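Long-range contact in fructose 1-phosphate kinase (PDB 2JG5), which probably transfers phosphate from ATP to fructose 1-phosphate, giving fructose 1,6-bisphosphate, and may act likewise on tagatose 6-phosphate: residues L117-V131 with Q146-V160. Sequence-based numbering, arbitrary orientation.
Sequences LQQIKNTTSEDIVIV and QIAQITAQTGAKLVV
T123 and T154 both set OG1 between the backbone N and the carbonyl carbon (chi1 55° and 66°), and these rotamers bring the two hydroxyls within 2.7 Å of each other, OG1 to OG1. T154 donates to T123, and T123 OG1 in turn donates a hydrogen bond to I120 O, 2.6 Å away and in the carbonyl plane. This chain of two hydrogen bonds ties the type I turn I120-T123 to the last turn of helix 143-154. Threonine suits both places, because its methyl can pack while its hydroxyl bonds: T154 CG2 rests 3.6 Å from K121 O.

Earlier in the two helices, I150 has CG2 anti to its backbone N, which turns this methyl to I120 CG2 (3.7 Å) and leaves CD1 to lie against L117 CB. The two isoleucines cross at about a right angle, and I120 CG2 also meets T151 CG2. I147 connects this layer to the sheet, its CG1 against L117 CD2 and its CG2 3.7 Å from V131 CG2.

Beyond helix 143-154, G155 turns the chain with a positive phi (101°) that suits a residue without CB, and A156, small enough to sit beside T124 O, leads into strand 157-161. That strand runs parallel to 128-132: V129 is bonded through both N and O, to K157 O and V159 N (each 2.7 Å). Beta-branched I128, I130 and V159 fit the extended backbone; their face is covered by V252 and V256 of helix 247-260, while V129, V131 and L158 face helix 143-154.

The contact thus closes a beta-alpha-beta crossover in the parallel sheet of this ribokinase-like fold: apolar side chains pack on both faces of the strand pair, with partly exposed K157 on one, main-chain bonds satisfy the buried strands, and the T154-T123-I120 O hydrogen bonds link the two chain turns beside the apolar layer.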
loop_
_atom_site.group_PDB
_atom_site.type_symbol
_atom_site.label_atom_id
_atom_site.label_comp_id
_atom_site.label_asym_id
_atom_site.label_seq_id
_atom_site.Cartn_x
_atom_site.Cartn_y
_atom_site.Cartn_z
ATOM N N LEU A 117 -0.850 -6.470 27.071
ATOM C CA LEU A 117 -1.036 -7.261 28.284
ATOM C C LEU A 117 -1.845 -6.526 29.353
ATOM O O LEU A 117 -2.604 -7.156 30.098
ATOM C CB LEU A 117 0.316 -7.652 28.879
ATOM C CG LEU A 117 1.282 -8.520 28.077
ATOM C CD1 LEU A 117 2.505 -8.842 28.940
ATOM C CD2 LEU A 117 0.594 -9.801 27.559
ATOM N N GLN A 118 -1.664 -5.209 29.444
ATOM C CA GLN A 118 -2.407 -4.408 30.416
ATOM C C GLN A 118 -3.900 -4.437 30.103
ATOM O O GLN A 118 -4.724 -4.380 31.017
ATOM C CB GLN A 118 -1.887 -2.961 30.489
ATOM C CG GLN A 118 -2.628 -2.046 31.496
ATOM C CD GLN A 118 -2.338 -2.383 32.955
ATOM O OE1 GLN A 118 -1.299 -2.959 33.276
ATOM N NE2 GLN A 118 -3.254 -2.012 33.845
ATOM N N GLN A 119 -4.236 -4.543 28.818
ATOM C CA GLN A 119 -5.625 -4.670 28.390
ATOM C C GLN A 119 -6.198 -6.026 28.760
ATOM O O GLN A 119 -7.366 -6.126 29.134
ATOM C CB GLN A 119 -5.756 -4.467 26.887
ATOM C CG GLN A 119 -5.455 -3.066 26.433
ATOM C CD GLN A 119 -5.650 -2.902 24.953
ATOM O OE1 GLN A 119 -5.365 -3.815 24.174
ATOM N NE2 GLN A 119 -6.144 -1.733 24.547
ATOM N N ILE A 120 -5.383 -7.073 28.634
ATOM C CA ILE A 120 -5.822 -8.421 28.985
ATOM C C ILE A 120 -5.996 -8.526 30.499
ATOM O O ILE A 120 -6.856 -9.267 30.976
ATOM C CB ILE A 120 -4.845 -9.506 28.480
ATOM C CG1 ILE A 120 -4.459 -9.268 27.007
ATOM C CG2 ILE A 120 -5.412 -10.923 28.724
ATOM C CD1 ILE A 120 -5.608 -9.302 25.984
ATOM N N LYS A 121 -5.175 -7.776 31.239
ATOM C CA LYS A 121 -5.307 -7.665 32.691
ATOM C C LYS A 121 -6.652 -7.096 33.156
ATOM O O LYS A 121 -7.056 -7.324 34.304
ATOM C CB LYS A 121 -4.150 -6.851 33.287
ATOM C CG LYS A 121 -2.878 -7.671 33.485
ATOM C CD LYS A 121 -1.642 -6.813 33.746
ATOM C CE LYS A 121 -0.382 -7.686 33.693
ATOM N NZ LYS A 121 0.887 -6.893 33.708
ATOM N N ASN A 122 -7.344 -6.369 32.281
ATOM C CA ASN A 122 -8.609 -5.737 32.659
ATOM C C ASN A 122 -9.845 -6.542 32.296
ATOM O O ASN A 122 -10.969 -6.054 32.448
ATOM C CB ASN A 122 -8.696 -4.315 32.106
ATOM C CG ASN A 122 -7.698 -3.372 32.768
ATOM O OD1 ASN A 122 -7.623 -3.292 33.996
ATOM N ND2 ASN A 122 -6.932 -2.651 31.955
ATOM N N THR A 123 -9.628 -7.779 31.849
ATOM C CA THR A 123 -10.712 -8.715 31.556
ATOM C C THR A 123 -11.332 -9.333 32.819
ATOM O O THR A 123 -10.753 -9.291 33.912
ATOM C CB THR A 123 -10.280 -9.861 30.582
ATOM O OG1 THR A 123 -9.136 -10.546 31.105
ATOM C CG2 THR A 123 -9.968 -9.318 29.207
ATOM N N THR A 124 -12.525 -9.896 32.648
ATOM C CA THR A 124 -13.273 -10.505 33.743
ATOM C C THR A 124 -13.660 -11.931 33.350
ATOM O O THR A 124 -13.469 -12.343 32.185
ATOM C CB THR A 124 -14.549 -9.693 34.074
ATOM O OG1 THR A 124 -15.396 -9.663 32.922
ATOM C CG2 THR A 124 -14.200 -8.246 34.467
ATOM N N SER A 125 -14.211 -12.675 34.310
ATOM C CA SER A 125 -14.564 -14.080 34.087
ATOM C C SER A 125 -15.562 -14.290 32.953
ATOM O O SER A 125 -15.622 -15.377 32.363
ATOM C CB SER A 125 -15.093 -14.721 35.372
ATOM O OG SER A 125 -14.019 -15.208 36.160
ATOM N N GLU A 126 -16.329 -13.244 32.650
ATOM C CA GLU A 126 -17.386 -13.298 31.638
ATOM C C GLU A 126 -16.884 -13.074 30.208
ATOM O O GLU A 126 -17.636 -13.259 29.245
ATOM C CB GLU A 126 -18.462 -12.260 31.967
ATOM C CG GLU A 126 -19.437 -12.692 33.043
ATOM C CD GLU A 126 -20.509 -11.644 33.309
ATOM O OE1 GLU A 126 -20.244 -10.433 33.098
ATOM O OE2 GLU A 126 -21.616 -12.038 33.737
ATOM N N ASP A 127 -15.622 -12.668 30.087
ATOM C CA ASP A 127 -15.016 -12.326 28.805
ATOM C C ASP A 127 -14.412 -13.534 28.096
ATOM O O ASP A 127 -14.029 -14.529 28.725
ATOM C CB ASP A 127 -13.912 -11.265 28.969
ATOM C CG ASP A 127 -14.437 -9.909 29.423
ATOM O OD1 ASP A 127 -15.668 -9.674 29.449
ATOM O OD2 ASP A 127 -13.598 -9.062 29.768
ATOM N N ILE A 128 -14.331 -13.422 26.774
ATOM C CA ILE A 128 -13.635 -14.384 25.941
ATOM C C ILE A 128 -12.510 -13.627 25.255
ATOM O O ILE A 128 -12.716 -12.543 24.696
ATOM C CB ILE A 128 -14.579 -15.056 24.895
ATOM C CG1 ILE A 128 -15.837 -15.606 25.596
ATOM C CG2 ILE A 128 -13.812 -16.119 24.030
ATOM C CD1 ILE A 128 -16.710 -16.502 24.752
ATOM N N VAL A 129 -11.314 -14.193 25.345
ATOM C CA VAL A 129 -10.155 -13.667 24.651
ATOM C C VAL A 129 -9.721 -14.702 23.610
ATOM O O VAL A 129 -9.387 -15.856 23.951
ATOM C CB VAL A 129 -9.007 -13.305 25.639
ATOM C CG1 VAL A 129 -7.794 -12.754 24.882
ATOM C CG2 VAL A 129 -9.505 -12.281 26.682
ATOM N N ILE A 130 -9.772 -14.285 22.344
ATOM C CA ILE A 130 -9.347 -15.105 21.205
ATOM C C ILE A 130 -8.013 -14.564 20.691
ATOM O O ILE A 130 -7.913 -13.407 20.279
ATOM C CB ILE A 130 -10.385 -15.093 20.051
ATOM C CG1 ILE A 130 -11.775 -15.493 20.568
ATOM C CG2 ILE A 130 -9.940 -16.023 18.897
ATOM C CD1 ILE A 130 -12.933 -14.874 19.812
ATOM N N VAL A 131 -6.988 -15.407 20.723
ATOM C CA VAL A 131 -5.682 -15.007 20.235
ATOM C C VAL A 131 -5.368 -15.883 19.045
ATOM O O VAL A 131 -5.329 -17.105 19.150
ATOM C CB VAL A 131 -4.578 -15.099 21.335
ATOM C CG1 VAL A 131 -3.276 -14.449 20.854
ATOM C CG2 VAL A 131 -5.045 -14.437 22.611
ATOM N N GLN A 146 2.114 -15.522 27.628
ATOM C CA GLN A 146 2.070 -14.308 28.441
ATOM C C GLN A 146 0.645 -13.759 28.526
ATOM O O GLN A 146 0.236 -13.203 29.547
ATOM C CB GLN A 146 3.023 -13.242 27.889
ATOM C CG GLN A 146 4.521 -13.607 27.953
ATOM C CD GLN A 146 5.427 -12.374 27.857
ATOM O OE1 GLN A 146 4.996 -11.252 28.139
ATOM N NE2 GLN A 146 6.679 -12.579 27.456
ATOM N N ILE A 147 -0.112 -13.941 27.448
ATOM C CA ILE A 147 -1.523 -13.605 27.440
ATOM C C ILE A 147 -2.275 -14.668 28.256
ATOM O O ILE A 147 -3.000 -14.337 29.207
ATOM C CB ILE A 147 -2.049 -13.446 25.980
ATOM C CG1 ILE A 147 -1.617 -12.085 25.420
ATOM C CG2 ILE A 147 -3.573 -13.610 25.907
ATOM C CD1 ILE A 147 -1.477 -12.044 23.901
ATOM N N ALA A 148 -2.046 -15.940 27.920
ATOM C CA ALA A 148 -2.760 -17.062 28.544
ATOM C C ALA A 148 -2.683 -17.043 30.067
ATOM O O ALA A 148 -3.630 -17.414 30.770
ATOM C CB ALA A 148 -2.234 -18.375 28.009
ATOM N N GLN A 149 -1.547 -16.583 30.565
ATOM C CA GLN A 149 -1.277 -16.536 31.985
ATOM C C GLN A 149 -2.080 -15.478 32.738
ATOM O O GLN A 149 -2.386 -15.642 33.925
ATOM C CB GLN A 149 0.189 -16.256 32.160
ATOM C CG GLN A 149 0.710 -16.636 33.473
ATOM C CD GLN A 149 2.117 -16.213 33.588
ATOM O OE1 GLN A 149 2.519 -15.212 32.974
ATOM N NE2 GLN A 149 2.905 -16.962 34.369
ATOM N N ILE A 150 -2.375 -14.383 32.048
ATOM C CA ILE A 150 -3.192 -13.309 32.582
ATOM C C ILE A 150 -4.669 -13.722 32.644
ATOM O O ILE A 150 -5.356 -13.450 33.637
ATOM C CB ILE A 150 -3.038 -12.016 31.745
ATOM C CG1 ILE A 150 -1.616 -11.450 31.889
ATOM C CG2 ILE A 150 -4.078 -10.974 32.164
ATOM C CD1 ILE A 150 -1.318 -10.274 30.961
ATOM N N THR A 151 -5.140 -14.384 31.588
ATOM C CA THR A 151 -6.530 -14.816 31.502
ATOM C C THR A 151 -6.818 -15.876 32.542
ATOM O O THR A 151 -7.932 -15.947 33.053
ATOM C CB THR A 151 -6.904 -15.386 30.116
ATOM O OG1 THR A 151 -6.146 -16.577 29.867
ATOM C CG2 THR A 151 -6.667 -14.363 29.032
ATOM N N ALA A 152 -5.805 -16.689 32.841
ATOM C CA ALA A 152 -5.887 -17.666 33.911
ATOM C C ALA A 152 -6.137 -16.993 35.261
ATOM O O ALA A 152 -6.798 -17.567 36.118
ATOM C CB ALA A 152 -4.618 -18.505 33.962
ATOM N N GLN A 153 -5.605 -15.783 35.437
ATOM C CA GLN A 153 -5.813 -14.996 36.654
ATOM C C GLN A 153 -7.104 -14.198 36.604
ATOM O O GLN A 153 -7.768 -14.047 37.626
ATOM C CB GLN A 153 -4.675 -14.004 36.875
ATOM C CG GLN A 153 -3.414 -14.551 37.485
ATOM C CD GLN A 153 -2.407 -13.445 37.742
ATOM O OE1 GLN A 153 -2.207 -12.563 36.896
ATOM N NE2 GLN A 153 -1.775 -13.474 38.915
ATOM N N THR A 154 -7.444 -13.645 35.439
ATOM C CA THR A 154 -8.664 -12.834 35.339
ATOM C C THR A 154 -9.906 -13.706 35.316
ATOM O O THR A 154 -10.961 -13.296 35.804
ATOM C CB THR A 154 -8.677 -11.852 34.145
ATOM O OG1 THR A 154 -8.707 -12.570 32.905
ATOM C CG2 THR A 154 -7.467 -10.917 34.184
ATOM N N GLY A 155 -9.771 -14.913 34.778
ATOM C CA GLY A 155 -10.892 -15.839 34.668
ATOM C C GLY A 155 -11.514 -15.891 33.279
ATOM O O GLY A 155 -12.396 -16.717 33.035
ATOM N N ALA A 156 -11.071 -15.013 32.375
ATOM C CA ALA A 156 -11.608 -14.971 31.004
ATOM C C ALA A 156 -11.278 -16.235 30.221
ATOM O O ALA A 156 -10.175 -16.784 30.341
ATOM C CB ALA A 156 -11.122 -13.722 30.238
ATOM N N LYS A 157 -12.250 -16.687 29.431
ATOM C CA LYS A 157 -12.074 -17.833 28.538
ATOM C C LYS A 157 -11.046 -17.500 27.481
ATOM O O LYS A 157 -11.218 -16.533 26.743
ATOM C CB LYS A 157 -13.395 -18.205 27.856
ATOM C CG LYS A 157 -14.392 -18.908 28.751
ATOM C CD LYS A 157 -15.051 -17.953 29.735
ATOM C CE LYS A 157 -15.101 -18.566 31.135
ATOM N NZ LYS A 157 -15.968 -19.783 31.211
ATOM N N LEU A 158 -9.980 -18.291 27.418
ATOM C CA LEU A 158 -8.969 -18.116 26.386
ATOM C C LEU A 158 -9.150 -19.085 25.217
ATOM O O LEU A 158 -9.198 -20.299 25.400
ATOM C CB LEU A 158 -7.555 -18.229 26.954
ATOM C CG LEU A 158 -6.467 -18.082 25.885
ATOM C CD1 LEU A 158 -6.185 -16.602 25.535
ATOM C CD2 LEU A 158 -5.219 -18.781 26.342
ATOM N N VAL A 159 -9.242 -18.517 24.016
ATOM C CA VAL A 159 -9.363 -19.281 22.773
ATOM C C VAL A 159 -8.130 -19.054 21.903
ATOM O O VAL A 159 -7.741 -17.914 21.639
ATOM C CB VAL A 159 -10.618 -18.862 22.001
ATOM C CG1 VAL A 159 -10.708 -19.604 20.694
ATOM C CG2 VAL A 159 -11.872 -19.075 22.857
ATOM N N VAL A 160 -7.508 -20.140 21.464
ATOM C CA VAL A 160 -6.289 -20.039 20.683
ATOM C C VAL A 160 -6.404 -20.756 19.344
ATOM O O VAL A 160 -6.830 -21.916 19.270
ATOM C CB VAL A 160 -5.069 -20.577 21.477
ATOM C CG1 VAL A 160 -3.833 -20.704 20.577
ATOM C CG2 VAL A 160 -4.783 -19.688 22.669
#